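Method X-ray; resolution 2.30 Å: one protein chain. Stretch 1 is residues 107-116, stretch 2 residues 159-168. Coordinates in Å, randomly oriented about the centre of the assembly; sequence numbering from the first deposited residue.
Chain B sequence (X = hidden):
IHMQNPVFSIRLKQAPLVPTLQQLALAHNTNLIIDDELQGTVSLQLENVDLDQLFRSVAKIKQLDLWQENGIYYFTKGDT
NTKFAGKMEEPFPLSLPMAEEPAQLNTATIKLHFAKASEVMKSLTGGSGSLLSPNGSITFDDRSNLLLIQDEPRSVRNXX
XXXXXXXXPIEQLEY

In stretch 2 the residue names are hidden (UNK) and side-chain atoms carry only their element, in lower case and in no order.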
ATOM      1  N   THR B 107      16.484  19.911  28.764  1.00 52.28           N
ATOM      2  CA  THR B 107      15.716  19.794  27.527  1.00 49.48           C
ATOM      3  C   THR B 107      15.784  21.093  26.731  1.00 47.96           C
ATOM      4  O   THR B 107      15.779  22.176  27.308  1.00 51.43           O
ATOM      5  CB  THR B 107      14.242  19.429  27.824  1.00 53.31           C
ATOM      6  OG1 THR B 107      14.196  18.164  28.488  1.00 55.19           O
ATOM      7  CG2 THR B 107      13.430  19.328  26.544  1.00 51.49           C
ATOM      8  N   ALA B 108      15.860  20.979  25.407  1.00 43.83           N
ATOM      9  CA  ALA B 108      15.901  22.147  24.532  1.00 42.77           C
ATOM     10  C   ALA B 108      15.219  21.885  23.194  1.00 40.29           C
ATOM     11  O   ALA B 108      15.457  20.865  22.546  1.00 37.50           O
ATOM     12  CB  ALA B 108      17.334  22.609  24.313  1.00 40.84           C
ATOM     13  N   THR B 109      14.361  22.815  22.798  1.00 42.11           N
ATOM     14  CA  THR B 109      13.740  22.786  21.491  1.00 40.51           C
ATOM     15  C   THR B 109      14.537  23.707  20.592  1.00 38.72           C
ATOM     16  O   THR B 109      14.758  24.870  20.916  1.00 40.86           O
ATOM     17  CB  THR B 109      12.291  23.276  21.560  1.00 44.37           C
ATOM     18  OG1 THR B 109      11.535  22.400  22.402  1.00 47.82           O
ATOM     19  CG2 THR B 109      11.661  23.324  20.170  1.00 42.98           C
ATOM     20  N   ILE B 110      14.980  23.183  19.461  1.00 38.96           N
ATOM     21  CA  ILE B 110      15.691  24.003  18.500  1.00 37.90           C
ATOM     22  C   ILE B 110      14.875  24.097  17.217  1.00 37.33           C
ATOM     23  O   ILE B 110      14.526  23.086  16.606  1.00 36.54           O
ATOM     24  CB  ILE B 110      17.136  23.499  18.281  1.00 36.32           C
ATOM     25  CG1 ILE B 110      17.880  23.502  19.626  1.00 38.56           C
ATOM     26  CG2 ILE B 110      17.870  24.389  17.292  1.00 36.35           C
ATOM     27  CD1 ILE B 110      19.034  22.542  19.717  1.00 38.23           C
ATOM     28  N   LYS B 111      14.538  25.327  16.847  1.00 38.91           N
ATOM     29  CA  LYS B 111      13.748  25.593  15.660  1.00 39.53           C
ATOM     30  C   LYS B 111      14.694  26.006  14.547  1.00 39.06           C
ATOM     31  O   LYS B 111      15.341  27.044  14.636  1.00 40.48           O
ATOM     32  CB  LYS B 111      12.747  26.715  15.931  1.00 42.62           C
ATOM     33  CG  LYS B 111      11.795  26.443  17.076  1.00 44.70           C
ATOM     34  CD  LYS B 111      10.837  27.602  17.260  1.00 48.94           C
ATOM     35  CE  LYS B 111       9.676  27.233  18.162  1.00 52.14           C
ATOM     36  NZ  LYS B 111       8.654  28.328  18.187  1.00 57.31           N
ATOM     37  N   LEU B 112      14.777  25.198  13.498  1.00 38.08           N
ATOM     38  CA  LEU B 112      15.701  25.500  12.408  1.00 38.73           C
ATOM     39  C   LEU B 112      15.121  26.511  11.431  1.00 42.14           C
ATOM     40  O   LEU B 112      13.906  26.595  11.268  1.00 43.50           O
ATOM     41  CB  LEU B 112      16.127  24.225  11.694  1.00 37.40           C
ATOM     42  CG  LEU B 112      16.836  23.215  12.593  1.00 34.87           C
ATOM     43  CD1 LEU B 112      16.954  21.903  11.868  1.00 35.14           C
ATOM     44  CD2 LEU B 112      18.208  23.721  13.037  1.00 33.63           C
ATOM     45  N   HIS B 113      16.001  27.281  10.796  1.00 44.50           N
ATOM     46  CA  HIS B 113      15.584  28.353   9.889  1.00 48.78           C
ATOM     47  C   HIS B 113      16.106  28.166   8.465  1.00 51.51           C
ATOM     48  O   HIS B 113      15.527  28.700   7.518  1.00 55.65           O
ATOM     49  CB  HIS B 113      16.027  29.719  10.428  1.00 51.29           C
ATOM     50  CG  HIS B 113      15.353  30.118  11.705  1.00 50.73           C
ATOM     51  ND1 HIS B 113      14.213  30.891  11.737  1.00 53.65           N
ATOM     52  CD2 HIS B 113      15.662  29.851  12.997  1.00 48.53           C
ATOM     53  CE1 HIS B 113      13.846  31.080  12.993  1.00 53.11           C
ATOM     54  NE2 HIS B 113      14.711  30.462  13.776  1.00 49.89           N
ATOM     55  N   PHE B 114      17.203  27.426   8.316  1.00 49.95           N
ATOM     56  CA  PHE B 114      17.841  27.285   7.005  1.00 53.76           C
ATOM     57  C   PHE B 114      18.159  25.842   6.625  1.00 52.15           C
ATOM     58  O   PHE B 114      18.021  25.461   5.465  1.00 55.59           O
ATOM     59  CB  PHE B 114      19.099  28.159   6.911  1.00 56.92           C
ATOM     60  CG  PHE B 114      18.837  29.623   7.142  1.00 59.86           C
ATOM     61  CD1 PHE B 114      18.318  30.422   6.123  1.00 65.18           C
ATOM     62  CD2 PHE B 114      19.104  30.205   8.379  1.00 57.99           C
ATOM     63  CE1 PHE B 114      18.069  31.776   6.335  1.00 68.69           C
ATOM     64  CE2 PHE B 114      18.860  31.560   8.602  1.00 61.52           C
ATOM     65  CZ  PHE B 114      18.342  32.346   7.578  1.00 66.90           C
ATOM     66  N   ALA B 115      18.578  25.047   7.603  1.00 47.74           N
ATOM     67  CA  ALA B 115      18.914  23.647   7.372  1.00 46.53           C
ATOM     68  C   ALA B 115      17.708  22.730   7.586  1.00 44.57           C
ATOM     69  O   ALA B 115      16.737  23.118   8.238  1.00 43.41           O
ATOM     70  CB  ALA B 115      20.075  23.228   8.278  1.00 43.79           C
ATOM     71  N   LYS B 116      17.773  21.527   7.013  1.00 45.33           N
ATOM     72  CA  LYS B 116      16.844  20.447   7.342  1.00 43.98           C
ATOM     73  C   LYS B 116      17.346  19.694   8.574  1.00 39.98           C
ATOM     74  O   LYS B 116      18.539  19.376   8.670  1.00 39.17           O
ATOM     75  CB  LYS B 116      16.716  19.471   6.174  1.00 47.95           C
ATOM     76  CG  LYS B 116      15.564  19.757   5.225  1.00 53.08           C
ATOM     77  CD  LYS B 116      15.458  18.680   4.152  1.00 58.60           C
ATOM     78  CE  LYS B 116      16.459  18.906   3.023  1.00 63.50           C
ATOM     79  NZ  LYS B 116      16.470  17.770   2.056  1.00 69.48           N
ATOM     80  N   UNK B 159      25.684  20.969  21.909  1.00 43.30           N
ATOM     81  CA  UNK B 159      25.007  20.490  20.710  1.00 42.02           C
ATOM     82  C   UNK B 159      24.068  21.568  20.188  1.00 41.41           C
ATOM     83  O   UNK B 159      23.977  21.783  18.980  1.00 39.95           O
ATOM     84  c   UNK B 159      24.769  16.878  21.919  1.00 50.72           C
ATOM     85  c   UNK B 159      25.315  18.060  21.191  1.00 46.00           C
ATOM     86  c   UNK B 159      23.390  18.794  19.766  1.00 43.28           C
ATOM     87  c   UNK B 159      24.283  19.161  20.955  1.00 44.36           C
ATOM     88  N   UNK B 160      23.405  22.264  21.107  1.00 43.99           N
ATOM     89  CA  UNK B 160      22.609  23.437  20.771  1.00 45.51           C
ATOM     90  C   UNK B 160      23.488  24.465  20.051  1.00 43.91           C
ATOM     91  O   UNK B 160      23.070  25.068  19.064  1.00 44.03           O
ATOM     92  n   UNK B 160      18.706  27.175  24.109  1.00 77.50           N
ATOM     93  c   UNK B 160      20.253  25.516  23.087  1.00 62.04           C
ATOM     94  c   UNK B 160      19.631  26.895  22.983  1.00 68.01           C
ATOM     95  c   UNK B 160      21.976  24.027  22.037  1.00 50.59           C
ATOM     96  c   UNK B 160      21.010  25.171  21.810  1.00 54.66           C
ATOM     97  N   UNK B 161      24.710  24.648  20.537  1.00 43.50           N
ATOM     98  CA  UNK B 161      25.650  25.542  19.877  1.00 43.15           C
ATOM     99  C   UNK B 161      26.050  25.012  18.499  1.00 41.12           C
ATOM    100  O   UNK B 161      26.060  25.758  17.524  1.00 41.92           O
ATOM    101  c   UNK B 161      27.788  26.911  22.855  1.00 49.39           C
ATOM    102  c   UNK B 161      26.874  25.807  20.759  1.00 44.00           C
ATOM    103  c   UNK B 161      28.840  27.879  22.346  1.00 50.03           C
ATOM    104  c   UNK B 161      26.602  26.794  21.897  1.00 47.84           C
ATOM    105  n   UNK B 161      28.373  29.300  22.420  1.00 54.43           N
ATOM    106  N   UNK B 162      26.357  23.722  18.419  1.00 40.04           N
ATOM    107  CA  UNK B 162      26.730  23.103  17.145  1.00 40.18           C
ATOM    108  C   UNK B 162      25.604  23.191  16.099  1.00 40.14           C
ATOM    109  O   UNK B 162      25.861  23.464  14.923  1.00 41.36           O
ATOM    110  c   UNK B 162      27.158  21.656  17.371  1.00 40.58           C
ATOM    111  c   UNK B 162      28.876  21.609  15.465  1.00 45.51           C
ATOM    112  c   UNK B 162      27.816  20.841  16.254  1.00 43.04           C
ATOM    113  c   UNK B 162      28.401  19.577  16.868  1.00 45.77           C
ATOM    114  N   UNK B 163      24.365  22.990  16.545  1.00 39.57           N
ATOM    115  CA  UNK B 163      23.206  23.029  15.659  1.00 40.26           C
ATOM    116  C   UNK B 163      22.998  24.424  15.084  1.00 42.36           C
ATOM    117  O   UNK B 163      22.696  24.571  13.899  1.00 43.73           O
ATOM    118  c   UNK B 163      21.996  21.008  16.530  1.00 40.10           C
ATOM    119  c   UNK B 163      20.673  22.939  15.598  1.00 42.14           C
ATOM    120  c   UNK B 163      21.038  20.449  17.553  1.00 42.19           C
ATOM    121  c   UNK B 163      21.931  22.529  16.370  1.00 40.83           C
ATOM    122  N   UNK B 164      23.188  25.439  15.923  1.00 43.70           N
ATOM    123  CA  UNK B 164      23.030  26.823  15.500  1.00 47.18           C
ATOM    124  C   UNK B 164      24.104  27.289  14.514  1.00 48.30           C
ATOM    125  O   UNK B 164      23.855  28.194  13.714  1.00 52.01           O
ATOM    126  c   UNK B 164      21.567  27.612  17.424  1.00 53.29           C
ATOM    127  c   UNK B 164      19.811  28.700  18.812  1.00 65.44           C
ATOM    128  n   UNK B 164      19.477  29.708  19.854  1.00 73.53           N
ATOM    129  c   UNK B 164      22.917  27.752  16.713  1.00 50.07           C
ATOM    130  c   UNK B 164      21.275  28.750  18.383  1.00 60.07           C
ATOM    131  N   UNK B 165      25.280  26.662  14.559  1.00 46.43           N
ATOM    132  CA  UNK B 165      26.316  26.919  13.556  1.00 49.09           C
ATOM    133  C   UNK B 165      25.975  26.263  12.225  1.00 50.38           C
ATOM    134  O   UNK B 165      26.269  26.809  11.163  1.00 54.79           O
ATOM    135  o   UNK B 165      27.839  29.460  15.952  1.00 52.98           O
ATOM    136  c   UNK B 165      27.699  26.445  14.028  1.00 48.54           C
ATOM    137  c   UNK B 165      28.333  27.281  15.136  1.00 49.00           C
ATOM    138  c   UNK B 165      28.165  28.794  14.950  1.00 52.80           C
ATOM    139  o   UNK B 165      28.371  29.319  13.828  1.00 56.29           O
ATOM    140  N   UNK B 166      25.354  25.089  12.294  1.00 47.58           N
ATOM    141  CA  UNK B 166      24.993  24.332  11.099  1.00 49.22           C
ATOM    142  C   UNK B 166      23.732  24.875  10.436  1.00 50.88           C
ATOM    143  O   UNK B 166      23.457  24.574   9.272  1.00 53.93           O
ATOM    144  c   UNK B 166      24.804  22.852  11.440  1.00 46.75           C
ATOM    145  c   UNK B 166      25.591  20.704  12.431  1.00 43.85           C
ATOM    146  c   UNK B 166      26.032  21.996  11.762  1.00 46.90           C
ATOM    147  c   UNK B 166      26.855  21.704  10.516  1.00 50.94           C
ATOM    148  N   UNK B 167      22.976  25.680  11.179  1.00 49.93           N
ATOM    149  CA  UNK B 167      21.709  26.219  10.712  1.00 52.44           C
ATOM    150  C   UNK B 167      21.882  27.507   9.895  1.00 58.35           C
ATOM    151  O   UNK B 167      21.346  28.557  10.256  1.00 61.38           O
ATOM    152  c   UNK B 167      20.774  26.446  11.907  1.00 51.25           C
ATOM    153  c   UNK B 167      19.342  26.754  11.494  1.00 54.20           C
ATOM    154  o   UNK B 167      18.980  26.519  10.322  1.00 55.72           O
ATOM    155  o   UNK B 167      18.575  27.231  12.356  1.00 55.69           O
ATOM    156  N   UNK B 168      22.629  27.415   8.795  1.00 61.64           N
ATOM    157  CA  UNK B 168      22.771  28.524   7.841  1.00 69.04           C
ATOM    158  C   UNK B 168      23.270  28.045   6.481  1.00 73.59           C
ATOM    159  O   UNK B 168      22.481  27.607   5.641  1.00 75.53           O
ATOM    160  n   UNK B 168      25.261  31.426  12.113  1.00 68.23           N
ATOM    161  c   UNK B 168      24.796  30.299  11.253  1.00 65.96           C
ATOM    162  c   UNK B 168      25.586  30.218   9.944  1.00 69.98           C
ATOM    163  c   UNK B 168      23.675  29.641   8.390  1.00 71.47           C
ATOM    164  c   UNK B 168      25.003  29.173   8.990  1.00 68.67           C
TER

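Position 159 carries four side-chain carbons, forked at the first, with one arm two carbons long. This beta-branched pattern identifies I159, whose side chain leads away and stays 5.7 Å or more from stretch 1.

Position 160 has four carbons in a row ending in nitrogen, and the carbons lie against A108 and I110; this is K160. Its chain is extended, every chi angle in the t well, and its aliphatic part runs past the strand. I110 CD1 lies 3.8 Å from K160 CA and 3.9 Å from K160 CG, while A108 CB is 4.3 Å from K160 CD.

Position 161 repeats the four-carbon row with terminal nitrogen, so it is K161; its CA-to-CB bond points away and it makes no contact. Position 162 shows four carbons forked at the second, the mark of a leucine. L162 is likewise too far off to touch stretch 1.

Position 163 has four carbons forked at the first, with a two-carbon arm, and they pack on I110 and L112; this is I163. It points toward the strand, where its short arm meets two apolar side chains, I110 CG2 at 3.6 Å from I163 CG2 and L112 CD2 at 3.6 Å from the same atom.

Position 164, four carbons in a row and a nitrogen, is K164, with no close contact. Position 165 has three carbons, the third bearing two oxygens, which defines E165, out of reach of stretch 1. Position 166 has four carbons forked at the second, and its backbone makes the closer approach, A115 CB lying 3.8 Å from the backbone O of position 166; this is L166.

Position 167 has two carbons, the second carrying two oxygens. Both oxygens face backbone nitrogens of stretch 1, and the short acid is D167. H113 N donates to D167 OD1 at 3.1 Å and to D167 OD2 at 3.0 Å (154° and 145°), F114 N to D167 OD1 at 2.8 Å (155°), and A115 N to D167 OD1 at 3.1 Å (170°).

Position 168 has four carbons in a row ending in nitrogen. Its side chain starts away from stretch 1, but its backbone approaches, with F114 CB 3.7 Å from the backbone O of position 168; this is K168.

The strand and helix axes run nearly parallel, 3° apart, with a closest approach of 10.0 Å. Between them I110, L112 and I163 form an apolar patch. Just beyond the helix, D167 gathers three consecutive amides after the strand, so one carboxylate satisfies donors of the turning backbone and ties it to the helix end. The two stretches together bury 487 Å².

Stretch 2 (159-168) IKKLIKELDK
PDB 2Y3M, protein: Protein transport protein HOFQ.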